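Long-range contacts in collagen adhesin (Staphylococcus aureus, PDB 2F68), which binds collagen, probably by wrapping two Ig-like domains around the triple helix in a 'collagen hug', and so probably helps the bacterium adhere to host tissue: residues A9-S13 with Q47-K53; S14-L20 with T131-T137; K69-V75 with I298-I304. One frame throughout, in Å; residues are numbered along the deposited sequence.

Overall arrangement
From the N terminus, the chain lays 9-13 along 47-53 (interaction 1), closing a loop that holds the opening strands of the first Ig-like domain. Residues 14-20 follow at once and pack on the hairpin 131-137 (interaction 2), a far longer closure. The segments of these two contacts alternate, so they cross, and they touch: I52 CG2 lies 3.6 Å from V17 CG2. Interaction 3 opens at 69-75, after interaction 1 has closed, and crosses interaction 2. It ends on 298-304, near the C terminus, and so brings the last strand, 300-307, back to the sheet of the N-terminal Ig-like domain. Its centre is about 17 Å from that of interaction 1 and 18 Å from that of interaction 2.

Interaction 1 of 3, residues A9-S13 with Q47-K53; sequences ARDIS and QNGDMIK
Residues 9-13 run parallel to 47-53 in a short, extended pairing, with D11 opposite M51 at a CA-CA distance of 5.1 Å. Two strong backbone hydrogen bonds fix this register: M51 N to R10 O, 2.8 Å, and I12 N to M51 O, 3.0 Å. A weak one, R10 N to G49 O at 3.4 Å, prolongs it. The second segment enters through a type II turn from Q47 to D50, with G49 at phi/psi 95/-3, then runs on as a strand through M51-K53; the first leaves at I12, the N-cap position of a short helix. R10, with chi1 and chi2 t and chi3 p, folds over D50, so that NH2 meets OD2 in a 2.8 Å salt bridge. The same oxygen accepts Q47 N at 2.8 Å, closing the turn across its two ends. On the other face, M51 (chi1 p) sets its CE 3.7 Å from A9 CB. D11 OD1 accepts S13 OG at 2.8 Å, while a water bridges D11 OD2 (2.8 Å) and K53 NZ (2.9 Å). Inward, I12 CG1 packs 3.8 Å from I52 CG1. This is a parallel edge addition to the Ig-like domain, whose strand 50-54 also bonds to strand 89-94. Backbone bonds thus set the register, flanked by a salt bridge on the D50 face and by the water bridge and A9 on the M51 face, while I12-I52 joins it to the interior.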
ATOM      1  N   ALA A   9      24.751  -1.791 -18.767  1.00 38.36           N
ATOM      2  CA  ALA A   9      23.512  -1.096 -19.103  1.00 37.09           C
ATOM      3  C   ALA A   9      23.757   0.387 -19.362  1.00 35.37           C
ATOM      4  O   ALA A   9      24.413   1.068 -18.569  1.00 35.61           O
ATOM      5  CB  ALA A   9      22.481  -1.286 -18.003  1.00 37.58           C
ATOM      6  N   ARG A  10      23.226   0.877 -20.479  1.00 33.24           N
ATOM      7  CA  ARG A  10      23.397   2.269 -20.884  1.00 31.32           C
ATOM      8  C   ARG A  10      22.243   3.133 -20.378  1.00 29.61           C
ATOM      9  O   ARG A  10      21.085   2.911 -20.740  1.00 28.64           O
ATOM     10  CB  ARG A  10      23.527   2.367 -22.409  1.00 32.01           C
ATOM     11  CG  ARG A  10      23.942   3.739 -22.933  1.00 32.83           C
ATOM     12  CD  ARG A  10      24.416   3.669 -24.381  1.00 35.07           C
ATOM     13  NE  ARG A  10      23.330   3.394 -25.323  1.00 36.01           N
ATOM     14  CZ  ARG A  10      22.717   4.316 -26.062  1.00 37.35           C
ATOM     15  NH1 ARG A  10      23.074   5.593 -25.983  1.00 38.99           N
ATOM     16  NH2 ARG A  10      21.743   3.960 -26.888  1.00 36.08           N
ATOM     17  N   ASP A  11      22.569   4.108 -19.534  1.00 27.48           N
ATOM     18  CA  ASP A  11      21.579   5.041 -19.003  1.00 25.88           C
ATOM     19  C   ASP A  11      21.233   6.079 -20.068  1.00 25.29           C
ATOM     20  O   ASP A  11      22.051   6.942 -20.402  1.00 25.30           O
ATOM     21  CB  ASP A  11      22.099   5.716 -17.726  1.00 26.36           C
ATOM     22  CG  ASP A  11      20.979   6.254 -16.842  1.00 27.29           C
ATOM     23  OD1 ASP A  11      19.904   6.621 -17.362  1.00 24.73           O
ATOM     24  OD2 ASP A  11      21.184   6.317 -15.611  1.00 25.94           O
ATOM     25  N   ILE A  12      20.018   5.979 -20.599  1.00 23.34           N
ATOM     26  CA  ILE A  12      19.564   6.840 -21.694  1.00 22.64           C
ATOM     27  C   ILE A  12      18.492   7.845 -21.255  1.00 22.64           C
ATOM     28  O   ILE A  12      17.784   8.415 -22.090  1.00 20.76           O
ATOM     29  CB  ILE A  12      19.053   6.009 -22.906  1.00 22.34           C
ATOM     30  CG1 ILE A  12      17.951   5.030 -22.474  1.00 21.33           C
ATOM     31  CG2 ILE A  12      20.212   5.279 -23.583  1.00 21.68           C
ATOM     32  CD1 ILE A  12      16.973   4.657 -23.578  1.00 22.97           C
ATOM     33  N   SER A  13      18.389   8.061 -19.945  1.00 23.08           N
ATOM     34  CA  SER A  13      17.378   8.950 -19.368  1.00 23.67           C
ATOM     35  C   SER A  13      17.589  10.419 -19.738  1.00 24.00           C
ATOM     36  O   SER A  13      16.627  11.143 -19.994  1.00 22.47           O
ATOM     37  CB  SER A  13      17.327   8.790 -17.846  1.00 23.73           C
ATOM     38  OG  SER A  13      18.578   9.100 -17.255  1.00 33.02           O
ATOM     39  N   GLN A  47      18.682   1.125 -27.869  1.00 26.87           N
ATOM     40  CA  GLN A  47      19.391  -0.130 -28.115  1.00 29.41           C
ATOM     41  C   GLN A  47      19.088  -1.187 -27.051  1.00 28.13           C
ATOM     42  O   GLN A  47      18.366  -0.923 -26.086  1.00 26.99           O
ATOM     43  CB  GLN A  47      20.902   0.120 -28.189  1.00 27.82           C
ATOM     44  CG  GLN A  47      21.343   0.997 -29.358  1.00 33.36           C
ATOM     45  CD  GLN A  47      22.820   1.351 -29.308  1.00 33.74           C
ATOM     46  OE1 GLN A  47      23.186   2.526 -29.319  1.00 41.43           O
ATOM     47  NE2 GLN A  47      23.675   0.335 -29.252  1.00 40.62           N
ATOM     48  N   ASN A  48      19.643  -2.383 -27.245  1.00 27.74           N
ATOM     49  CA  ASN A  48      19.526  -3.476 -26.285  1.00 28.36           C
ATOM     50  C   ASN A  48      20.343  -3.203 -25.024  1.00 27.66           C
ATOM     51  O   ASN A  48      21.540  -2.916 -25.099  1.00 27.43           O
ATOM     52  CB  ASN A  48      19.956  -4.801 -26.933  1.00 29.01           C
ATOM     53  CG  ASN A  48      20.014  -5.959 -25.942  1.00 30.09           C
ATOM     54  OD1 ASN A  48      19.156  -6.098 -25.069  1.00 32.61           O
ATOM     55  ND2 ASN A  48      21.029  -6.802 -26.085  1.00 33.00           N
ATOM     56  N   GLY A  49      19.683  -3.288 -23.873  1.00 28.18           N
ATOM     57  CA  GLY A  49      20.334  -3.061 -22.585  1.00 27.37           C
ATOM     58  C   GLY A  49      20.203  -1.642 -22.064  1.00 27.88           C
ATOM     59  O   GLY A  49      20.671  -1.337 -20.964  1.00 28.04           O
ATOM     60  N   ASP A  50      19.572  -0.777 -22.854  1.00 25.70           N
ATOM     61  CA  ASP A  50      19.349   0.617 -22.471  1.00 24.51           C
ATOM     62  C   ASP A  50      18.324   0.722 -21.348  1.00 23.29           C
ATOM     63  O   ASP A  50      17.309   0.020 -21.357  1.00 23.28           O
ATOM     64  CB  ASP A  50      18.893   1.439 -23.681  1.00 24.37           C
ATOM     65  CG  ASP A  50      19.977   1.588 -24.740  1.00 26.70           C
ATOM     66  OD1 ASP A  50      21.002   0.876 -24.671  1.00 23.81           O
ATOM     67  OD2 ASP A  50      19.798   2.423 -25.650  1.00 25.85           O
ATOM     68  N   MET A  51      18.595   1.598 -20.382  1.00 23.78           N
ATOM     69  CA  MET A  51      17.697   1.782 -19.241  1.00 25.60           C
ATOM     70  C   MET A  51      17.358   3.241 -18.937  1.00 23.56           C
ATOM     71  O   MET A  51      18.213   4.125 -19.029  1.00 22.10           O
ATOM     72  CB  MET A  51      18.228   1.076 -17.983  1.00 25.34           C
ATOM     73  CG  MET A  51      19.671   1.400 -17.606  1.00 29.08           C
ATOM     74  SD  MET A  51      20.041   1.097 -15.862  1.00 34.69           S
ATOM     75  CE  MET A  51      19.639  -0.642 -15.685  1.00 37.09           C
ATOM     76  N   ILE A  52      16.097   3.469 -18.578  1.00 22.49           N
ATOM     77  CA  ILE A  52      15.608   4.782 -18.167  1.00 20.37           C
ATOM     78  C   ILE A  52      15.260   4.740 -16.678  1.00 20.97           C
ATOM     79  O   ILE A  52      14.454   3.913 -16.245  1.00 20.55           O
ATOM     80  CB  ILE A  52      14.373   5.217 -18.997  1.00 19.46           C
ATOM     81  CG1 ILE A  52      14.750   5.396 -20.472  1.00 21.68           C
ATOM     82  CG2 ILE A  52      13.769   6.501 -18.431  1.00 20.69           C
ATOM     83  CD1 ILE A  52      13.569   5.382 -21.432  1.00 20.57           C
ATOM     84  N   LYS A  53      15.871   5.634 -15.905  1.00 21.14           N
ATOM     85  CA  LYS A  53      15.677   5.669 -14.455  1.00 22.12           C
ATOM     86  C   LYS A  53      14.805   6.834 -13.994  1.00 21.55           C
ATOM     87  O   LYS A  53      14.950   7.962 -14.473  1.00 20.64           O
ATOM     88  CB  LYS A  53      17.026   5.711 -13.731  1.00 22.20           C
ATOM     89  CG  LYS A  53      17.766   4.382 -13.701  1.00 27.20           C
ATOM     90  CD  LYS A  53      19.044   4.486 -12.884  1.00 33.49           C
ATOM     91  CE  LYS A  53      19.725   3.135 -12.748  1.00 38.26           C
ATOM     92  NZ  LYS A  53      20.982   3.225 -11.956  1.00 42.90           N
TER
HETATM   93  O   HOH W   1      22.629   4.444 -14.047  1.00 40.26           O

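Interaction 2 of 3, residues S14-L20 with T131-T137; sequences STNVTDL and TSGNKST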
ATOM      1  N   SER A  14      18.849  10.851 -19.766  1.00 24.42           N
ATOM      2  CA  SER A  14      19.191  12.238 -20.086  1.00 25.72           C
ATOM      3  C   SER A  14      18.946  12.584 -21.555  1.00 26.08           C
ATOM      4  O   SER A  14      18.727  13.748 -21.895  1.00 26.77           O
ATOM      5  CB  SER A  14      20.648  12.527 -19.717  1.00 27.30           C
ATOM      6  OG  SER A  14      20.864  12.364 -18.326  1.00 29.06           O
ATOM      7  N   THR A  15      18.978  11.568 -22.415  1.00 25.51           N
ATOM      8  CA  THR A  15      18.841  11.765 -23.859  1.00 25.53           C
ATOM      9  C   THR A  15      17.427  11.507 -24.384  1.00 23.86           C
ATOM     10  O   THR A  15      16.945  12.241 -25.249  1.00 24.31           O
ATOM     11  CB  THR A  15      19.841  10.889 -24.654  1.00 26.64           C
ATOM     12  OG1 THR A  15      19.730   9.523 -24.230  1.00 33.49           O
ATOM     13  CG2 THR A  15      21.271  11.370 -24.441  1.00 26.82           C
ATOM     14  N   ASN A  16      16.766  10.478 -23.857  1.00 22.25           N
ATOM     15  CA  ASN A  16      15.504  10.000 -24.431  1.00 20.82           C
ATOM     16  C   ASN A  16      14.206  10.456 -23.752  1.00 20.31           C
ATOM     17  O   ASN A  16      13.160  10.516 -24.404  1.00 20.74           O
ATOM     18  CB  ASN A  16      15.528   8.474 -24.588  1.00 20.13           C
ATOM     19  CG  ASN A  16      16.453   8.018 -25.708  1.00 23.95           C
ATOM     20  OD1 ASN A  16      17.493   7.411 -25.459  1.00 22.24           O
ATOM     21  ND2 ASN A  16      16.078   8.318 -26.946  1.00 21.19           N
ATOM     22  N   VAL A  17      14.273  10.773 -22.458  1.00 19.10           N
ATOM     23  CA  VAL A  17      13.096  11.230 -21.706  1.00 18.58           C
ATOM     24  C   VAL A  17      12.633  12.603 -22.196  1.00 19.14           C
ATOM     25  O   VAL A  17      13.433  13.534 -22.311  1.00 18.20           O
ATOM     26  CB  VAL A  17      13.352  11.257 -20.173  1.00 18.92           C
ATOM     27  CG1 VAL A  17      12.156  11.841 -19.422  1.00 17.31           C
ATOM     28  CG2 VAL A  17      13.654   9.863 -19.659  1.00 17.13           C
ATOM     29  N   THR A  18      11.338  12.711 -22.481  1.00 19.71           N
ATOM     30  CA  THR A  18      10.759  13.931 -23.046  1.00 19.51           C
ATOM     31  C   THR A  18       9.846  14.688 -22.082  1.00 21.07           C
ATOM     32  O   THR A  18       9.779  15.919 -22.129  1.00 22.01           O
ATOM     33  CB  THR A  18       9.989  13.641 -24.352  1.00 19.22           C
ATOM     34  OG1 THR A  18       9.152  12.490 -24.177  1.00 19.22           O
ATOM     35  CG2 THR A  18      10.959  13.393 -25.495  1.00 19.13           C
ATOM     36  N   ASP A  19       9.144  13.955 -21.218  1.00 20.76           N
ATOM     37  CA  ASP A  19       8.232  14.563 -20.247  1.00 21.21           C
ATOM     38  C   ASP A  19       8.081  13.718 -18.984  1.00 20.18           C
ATOM     39  O   ASP A  19       8.010  12.488 -19.048  1.00 18.12           O
ATOM     40  CB  ASP A  19       6.858  14.821 -20.882  1.00 21.25           C
ATOM     41  CG  ASP A  19       5.906  15.559 -19.952  1.00 24.33           C
ATOM     42  OD1 ASP A  19       6.295  16.612 -19.403  1.00 26.66           O
ATOM     43  OD2 ASP A  19       4.762  15.089 -19.781  1.00 25.79           O
ATOM     44  N   LEU A  20       8.033  14.398 -17.841  1.00 19.47           N
ATOM     45  CA  LEU A  20       7.804  13.757 -16.550  1.00 20.15           C
ATOM     46  C   LEU A  20       6.788  14.563 -15.743  1.00 21.71           C
ATOM     47  O   LEU A  20       7.054  15.702 -15.348  1.00 21.79           O
ATOM     48  CB  LEU A  20       9.122  13.610 -15.779  1.00 20.08           C
ATOM     49  CG  LEU A  20       9.115  12.857 -14.444  1.00 21.49           C
ATOM     50  CD1 LEU A  20       8.998  11.351 -14.644  1.00 22.39           C
ATOM     51  CD2 LEU A  20      10.368  13.187 -13.656  1.00 20.12           C
ATOM     52  N   THR A 131      12.771  13.078 -10.352  1.00 21.19           N
ATOM     53  CA  THR A 131      13.593  13.366 -11.529  1.00 21.45           C
ATOM     54  C   THR A 131      13.743  12.159 -12.454  1.00 22.36           C
ATOM     55  O   THR A 131      13.802  11.016 -11.997  1.00 21.62           O
ATOM     56  CB  THR A 131      15.006  13.859 -11.132  1.00 22.52           C
ATOM     57  OG1 THR A 131      15.622  12.908 -10.255  1.00 21.66           O
ATOM     58  CG2 THR A 131      14.939  15.217 -10.441  1.00 22.09           C
ATOM     59  N   SER A 132      13.802  12.434 -13.756  1.00 22.35           N
ATOM     60  CA  SER A 132      14.067  11.415 -14.771  1.00 22.38           C
ATOM     61  C   SER A 132      14.839  12.037 -15.934  1.00 22.19           C
ATOM     62  O   SER A 132      14.250  12.635 -16.838  1.00 21.79           O
ATOM     63  CB  SER A 132      12.764  10.772 -15.258  1.00 21.57           C
ATOM     64  OG  SER A 132      13.021   9.725 -16.176  1.00 21.66           O
ATOM     65  N   GLY A 133      16.161  11.898 -15.891  1.00 22.08           N
ATOM     66  CA  GLY A 133      17.042  12.495 -16.893  1.00 23.81           C
ATOM     67  C   GLY A 133      17.202  13.988 -16.682  1.00 24.89           C
ATOM     68  O   GLY A 133      17.703  14.425 -15.645  1.00 24.12           O
ATOM     69  N   ASN A 134      16.775  14.767 -17.674  1.00 24.74           N
ATOM     70  CA  ASN A 134      16.812  16.227 -17.591  1.00 24.51           C
ATOM     71  C   ASN A 134      15.498  16.824 -17.085  1.00 24.47           C
ATOM     72  O   ASN A 134      15.417  18.026 -16.817  1.00 21.82           O
ATOM     73  CB  ASN A 134      17.182  16.835 -18.950  1.00 25.67           C
ATOM     74  CG  ASN A 134      18.615  16.534 -19.365  1.00 28.36           C
ATOM     75  OD1 ASN A 134      18.906  16.383 -20.552  1.00 33.67           O
ATOM     76  ND2 ASN A 134      19.518  16.452 -18.391  1.00 28.23           N
ATOM     77  N   LYS A 135      14.479  15.978 -16.951  1.00 23.40           N
ATOM     78  CA  LYS A 135      13.143  16.417 -16.547  1.00 24.30           C
ATOM     79  C   LYS A 135      12.910  16.238 -15.049  1.00 24.88           C
ATOM     80  O   LYS A 135      13.320  15.234 -14.461  1.00 24.12           O
ATOM     81  CB  LYS A 135      12.064  15.676 -17.347  1.00 24.51           C
ATOM     82  CG  LYS A 135      12.229  15.745 -18.867  1.00 25.57           C
ATOM     83  CD  LYS A 135      11.999  17.152 -19.409  1.00 26.35           C
ATOM     84  CE  LYS A 135      12.517  17.286 -20.831  1.00 28.10           C
ATOM     85  NZ  LYS A 135      12.285  18.650 -21.381  1.00 29.82           N
ATOM     86  N   SER A 136      12.248  17.222 -14.444  1.00 25.02           N
ATOM     87  CA  SER A 136      11.952  17.209 -13.012  1.00 25.89           C
ATOM     88  C   SER A 136      10.575  17.794 -12.710  1.00 26.21           C
ATOM     89  O   SER A 136      10.126  18.730 -13.376  1.00 25.92           O
ATOM     90  CB  SER A 136      13.029  17.972 -12.234  1.00 27.45           C
ATOM     91  OG  SER A 136      13.117  19.319 -12.666  1.00 31.01           O
ATOM     92  N   THR A 137       9.914  17.233 -11.699  1.00 24.59           N
ATOM     93  CA  THR A 137       8.586  17.682 -11.274  1.00 24.86           C
ATOM     94  C   THR A 137       8.420  17.576  -9.754  1.00 24.75           C
ATOM     95  O   THR A 137       9.028  16.713  -9.114  1.00 23.49           O
ATOM     96  CB  THR A 137       7.451  16.919 -12.012  1.00 25.04           C
ATOM     97  OG1 THR A 137       6.187  17.211 -11.398  1.00 25.97           O
ATOM     98  CG2 THR A 137       7.691  15.415 -11.989  1.00 23.27           C
TER
HETATM   99  O   HOH W   2      15.765  14.169 -20.597  1.00 26.24           O
HETATM  100  O   HOH W   3      11.030  17.186 -24.216  1.00 35.71           O
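L20 and K135 bury the most surface in this contact, in which the first long strand of the Ig-like domain packs against the hairpin of strands 127-132 and 135-141. Strands 17-20 and 135-137 are nearly parallel (6°), but their axes come no closer than 6.4 Å, and side chains and bridging waters span the gap. L20 CD2 packs on the hairpin face over the S132-K135 pair beside the turn, 3.5 Å from S132 N and 3.7 Å from K135 O, themselves hydrogen-bonded (2.9 Å). Its CG also lies 3.8 Å from T137 CG2. At the type II' turn, V17 CG1 lies 3.4 Å from S132 O and S14 N 3.8 Å from G133 CA, while M37 of strand 31-40 touches V17, L20 and S132. The aliphatic part of K135 spans both, its CB 3.9 Å from L20 CB and its CG 3.9 Å from V17 CG1. Beyond it, a water donates to T18 O (2.7 Å) and weakly accepts from K135 NZ (3.4 Å).

Interaction 3 of 3, residues K69-V75 with I298-I304; sequences KTVPLTV and INANAGI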
ATOM      1  N   LYS A  69       5.638  -2.869  -8.757  1.00 25.87           N
ATOM      2  CA  LYS A  69       4.929  -3.366  -9.938  1.00 25.84           C
ATOM      3  C   LYS A  69       5.883  -3.686 -11.086  1.00 25.78           C
ATOM      4  O   LYS A  69       6.925  -3.045 -11.240  1.00 23.24           O
ATOM      5  CB  LYS A  69       3.873  -2.355 -10.403  1.00 25.54           C
ATOM      6  CG  LYS A  69       2.564  -2.377  -9.615  1.00 29.84           C
ATOM      7  CD  LYS A  69       1.676  -3.549 -10.018  1.00 32.99           C
ATOM      8  CE  LYS A  69       0.382  -3.561  -9.221  1.00 31.81           C
ATOM      9  NZ  LYS A  69      -0.494  -4.703  -9.603  1.00 34.07           N
ATOM     10  N   THR A  70       5.513  -4.685 -11.887  1.00 25.32           N
ATOM     11  CA  THR A  70       6.277  -5.066 -13.072  1.00 26.87           C
ATOM     12  C   THR A  70       5.359  -5.104 -14.295  1.00 27.66           C
ATOM     13  O   THR A  70       4.538  -6.014 -14.442  1.00 26.14           O
ATOM     14  CB  THR A  70       6.989  -6.429 -12.882  1.00 27.63           C
ATOM     15  OG1 THR A  70       7.691  -6.439 -11.633  1.00 28.06           O
ATOM     16  CG2 THR A  70       7.979  -6.687 -14.014  1.00 27.46           C
ATOM     17  N   VAL A  71       5.499  -4.101 -15.161  1.00 27.45           N
ATOM     18  CA  VAL A  71       4.647  -3.960 -16.345  1.00 28.88           C
ATOM     19  C   VAL A  71       5.474  -4.088 -17.629  1.00 28.93           C
ATOM     20  O   VAL A  71       6.427  -3.334 -17.829  1.00 27.93           O
ATOM     21  CB  VAL A  71       3.871  -2.613 -16.340  1.00 29.06           C
ATOM     22  CG1 VAL A  71       2.876  -2.553 -17.495  1.00 29.82           C
ATOM     23  CG2 VAL A  71       3.148  -2.407 -15.016  1.00 33.11           C
ATOM     24  N   PRO A  72       5.113  -5.050 -18.502  1.00 30.09           N
ATOM     25  CA  PRO A  72       5.847  -5.253 -19.753  1.00 29.40           C
ATOM     26  C   PRO A  72       5.539  -4.200 -20.821  1.00 28.97           C
ATOM     27  O   PRO A  72       4.424  -3.674 -20.878  1.00 26.99           O
ATOM     28  CB  PRO A  72       5.370  -6.632 -20.216  1.00 29.09           C
ATOM     29  CG  PRO A  72       4.005  -6.768 -19.647  1.00 31.14           C
ATOM     30  CD  PRO A  72       4.005  -6.012 -18.348  1.00 29.58           C
ATOM     31  N   LEU A  73       6.538  -3.902 -21.649  1.00 29.66           N
ATOM     32  CA  LEU A  73       6.383  -3.002 -22.788  1.00 30.53           C
ATOM     33  C   LEU A  73       6.241  -3.840 -24.055  1.00 31.08           C
ATOM     34  O   LEU A  73       7.179  -4.531 -24.456  1.00 29.30           O
ATOM     35  CB  LEU A  73       7.591  -2.057 -22.902  1.00 30.07           C
ATOM     36  CG  LEU A  73       7.766  -0.810 -22.016  1.00 32.17           C
ATOM     37  CD1 LEU A  73       6.708   0.249 -22.321  1.00 31.99           C
ATOM     38  CD2 LEU A  73       7.801  -1.126 -20.525  1.00 33.14           C
ATOM     39  N   THR A  74       5.065  -3.783 -24.678  1.00 33.12           N
ATOM     40  CA  THR A  74       4.742  -4.673 -25.797  1.00 35.77           C
ATOM     41  C   THR A  74       4.408  -3.950 -27.102  1.00 36.86           C
ATOM     42  O   THR A  74       3.697  -2.942 -27.104  1.00 36.63           O
ATOM     43  CB  THR A  74       3.579  -5.635 -25.449  1.00 36.49           C
ATOM     44  OG1 THR A  74       2.474  -4.888 -24.926  1.00 38.99           O
ATOM     45  CG2 THR A  74       4.020  -6.674 -24.424  1.00 36.01           C
ATOM     46  N   VAL A  75       4.937  -4.480 -28.204  1.00 38.69           N
ATOM     47  CA  VAL A  75       4.600  -4.024 -29.552  1.00 41.14           C
ATOM     48  C   VAL A  75       4.138  -5.223 -30.382  1.00 42.33           C
ATOM     49  O   VAL A  75       4.916  -6.151 -30.629  1.00 41.40           O
ATOM     50  CB  VAL A  75       5.794  -3.318 -30.257  1.00 41.82           C
ATOM     51  CG1 VAL A  75       5.435  -2.945 -31.693  1.00 42.66           C
ATOM     52  CG2 VAL A  75       6.224  -2.079 -29.488  1.00 42.41           C
ATOM     53  N   ILE A 298      -3.342  -0.937  -6.646  1.00 28.66           N
ATOM     54  CA  ILE A 298      -2.361  -0.073  -7.302  1.00 29.65           C
ATOM     55  C   ILE A 298      -2.438  -0.176  -8.825  1.00 29.07           C
ATOM     56  O   ILE A 298      -2.447  -1.275  -9.387  1.00 29.52           O
ATOM     57  CB  ILE A 298      -0.912  -0.368  -6.808  1.00 29.53           C
ATOM     58  CG1 ILE A 298      -0.800  -0.196  -5.282  1.00 30.60           C
ATOM     59  CG2 ILE A 298       0.116   0.494  -7.550  1.00 30.70           C
ATOM     60  CD1 ILE A 298      -1.277   1.156  -4.733  1.00 32.88           C
ATOM     61  N   ASN A 299      -2.498   0.983  -9.478  1.00 29.67           N
ATOM     62  CA  ASN A 299      -2.547   1.067 -10.934  1.00 30.69           C
ATOM     63  C   ASN A 299      -1.171   1.346 -11.534  1.00 29.39           C
ATOM     64  O   ASN A 299      -0.491   2.295 -11.135  1.00 28.54           O
ATOM     65  CB  ASN A 299      -3.539   2.149 -11.378  1.00 31.37           C
ATOM     66  CG  ASN A 299      -4.945   1.912 -10.848  1.00 36.64           C
ATOM     67  OD1 ASN A 299      -5.456   0.791 -10.874  1.00 39.29           O
ATOM     68  ND2 ASN A 299      -5.579   2.976 -10.371  1.00 36.99           N
ATOM     69  N   ALA A 300      -0.770   0.507 -12.487  1.00 29.36           N
ATOM     70  CA  ALA A 300       0.502   0.669 -13.187  1.00 28.59           C
ATOM     71  C   ALA A 300       0.391   0.204 -14.636  1.00 29.04           C
ATOM     72  O   ALA A 300       0.054  -0.952 -14.905  1.00 28.03           O
ATOM     73  CB  ALA A 300       1.613  -0.079 -12.462  1.00 27.98           C
ATOM     74  N   ASN A 301       0.672   1.119 -15.563  1.00 27.17           N
ATOM     75  CA  ASN A 301       0.575   0.841 -16.996  1.00 28.01           C
ATOM     76  C   ASN A 301       1.779   1.360 -17.778  1.00 27.66           C
ATOM     77  O   ASN A 301       2.373   2.377 -17.416  1.00 27.43           O
ATOM     78  CB  ASN A 301      -0.713   1.439 -17.574  1.00 28.75           C
ATOM     79  CG  ASN A 301      -1.968   0.800 -17.002  1.00 35.79           C
ATOM     80  OD1 ASN A 301      -2.091  -0.425 -16.948  1.00 44.21           O
ATOM     81  ND2 ASN A 301      -2.914   1.632 -16.583  1.00 40.85           N
ATOM     82  N   ALA A 302       2.128   0.653 -18.850  1.00 26.87           N
ATOM     83  CA  ALA A 302       3.235   1.047 -19.719  1.00 25.91           C
ATOM     84  C   ALA A 302       2.951   0.692 -21.176  1.00 26.69           C
ATOM     85  O   ALA A 302       2.575  -0.441 -21.488  1.00 26.37           O
ATOM     86  CB  ALA A 302       4.535   0.404 -19.251  1.00 25.78           C
ATOM     87  N   GLY A 303       3.130   1.672 -22.059  1.00 26.13           N
ATOM     88  CA  GLY A 303       2.901   1.487 -23.490  1.00 25.12           C
ATOM     89  C   GLY A 303       4.096   1.893 -24.331  1.00 25.38           C
ATOM     90  O   GLY A 303       4.931   2.686 -23.893  1.00 24.36           O
ATOM     91  N   ILE A 304       4.169   1.344 -25.542  1.00 24.97           N
ATOM     92  CA  ILE A 304       5.278   1.607 -26.465  1.00 24.72           C
ATOM     93  C   ILE A 304       4.855   1.407 -27.927  1.00 25.52           C
ATOM     94  O   ILE A 304       4.197   0.420 -28.266  1.00 25.19           O
ATOM     95  CB  ILE A 304       6.544   0.757 -26.107  1.00 25.07           C
ATOM     96  CG1 ILE A 304       7.728   1.100 -27.024  1.00 24.78           C
ATOM     97  CG2 ILE A 304       6.224  -0.745 -26.096  1.00 25.65           C
ATOM     98  CD1 ILE A 304       9.086   0.700 -26.467  1.00 23.94           C
TER
HETATM   99  O   HOH W   4       2.312  -0.774 -26.094  1.00 30.61           O
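V71 lies over the two alanines of the opposing strand, its CG2 3.8 Å from A300 CB and its CG1 3.8 Å from A302 CB. Both CA-to-CB bonds of those alanines point toward 69-75, and that of V71 points back. The two chains run in the same direction and cross at -23°; their axes approach to 5.6 Å, too wide for regular strand pairing, and small side chains fill the space. I304, the next residue of its strand to point toward 69-75, packs its CG2 3.7 Å from L73 CB and 3.6 Å from V75 CG2. L73 CD1 also covers A302 CB at 3.8 Å. At the other end K69 lays its aliphatic chain along the strand, CG 3.8 Å from A300 CB and CE 3.6 Å from I298 O. Apolar side chains therefore make the contact; the link by hydrogen bonds runs through one water, donating to T74 O (2.8 Å) and accepting from I304 N (2.9 Å). In the fold, strand 300-307 pairs antiparallel with strand 104-116, as the N301-E109 backbone bond attests, which is consistent with a C-terminal latch of the collagen hug added by strand complementation; 69-75 packs alongside. Strand 62-75 pairs antiparallel with both 78-86 and the same 104-116, and I304 reaches V80, V104 and F39 of the surrounding sheet.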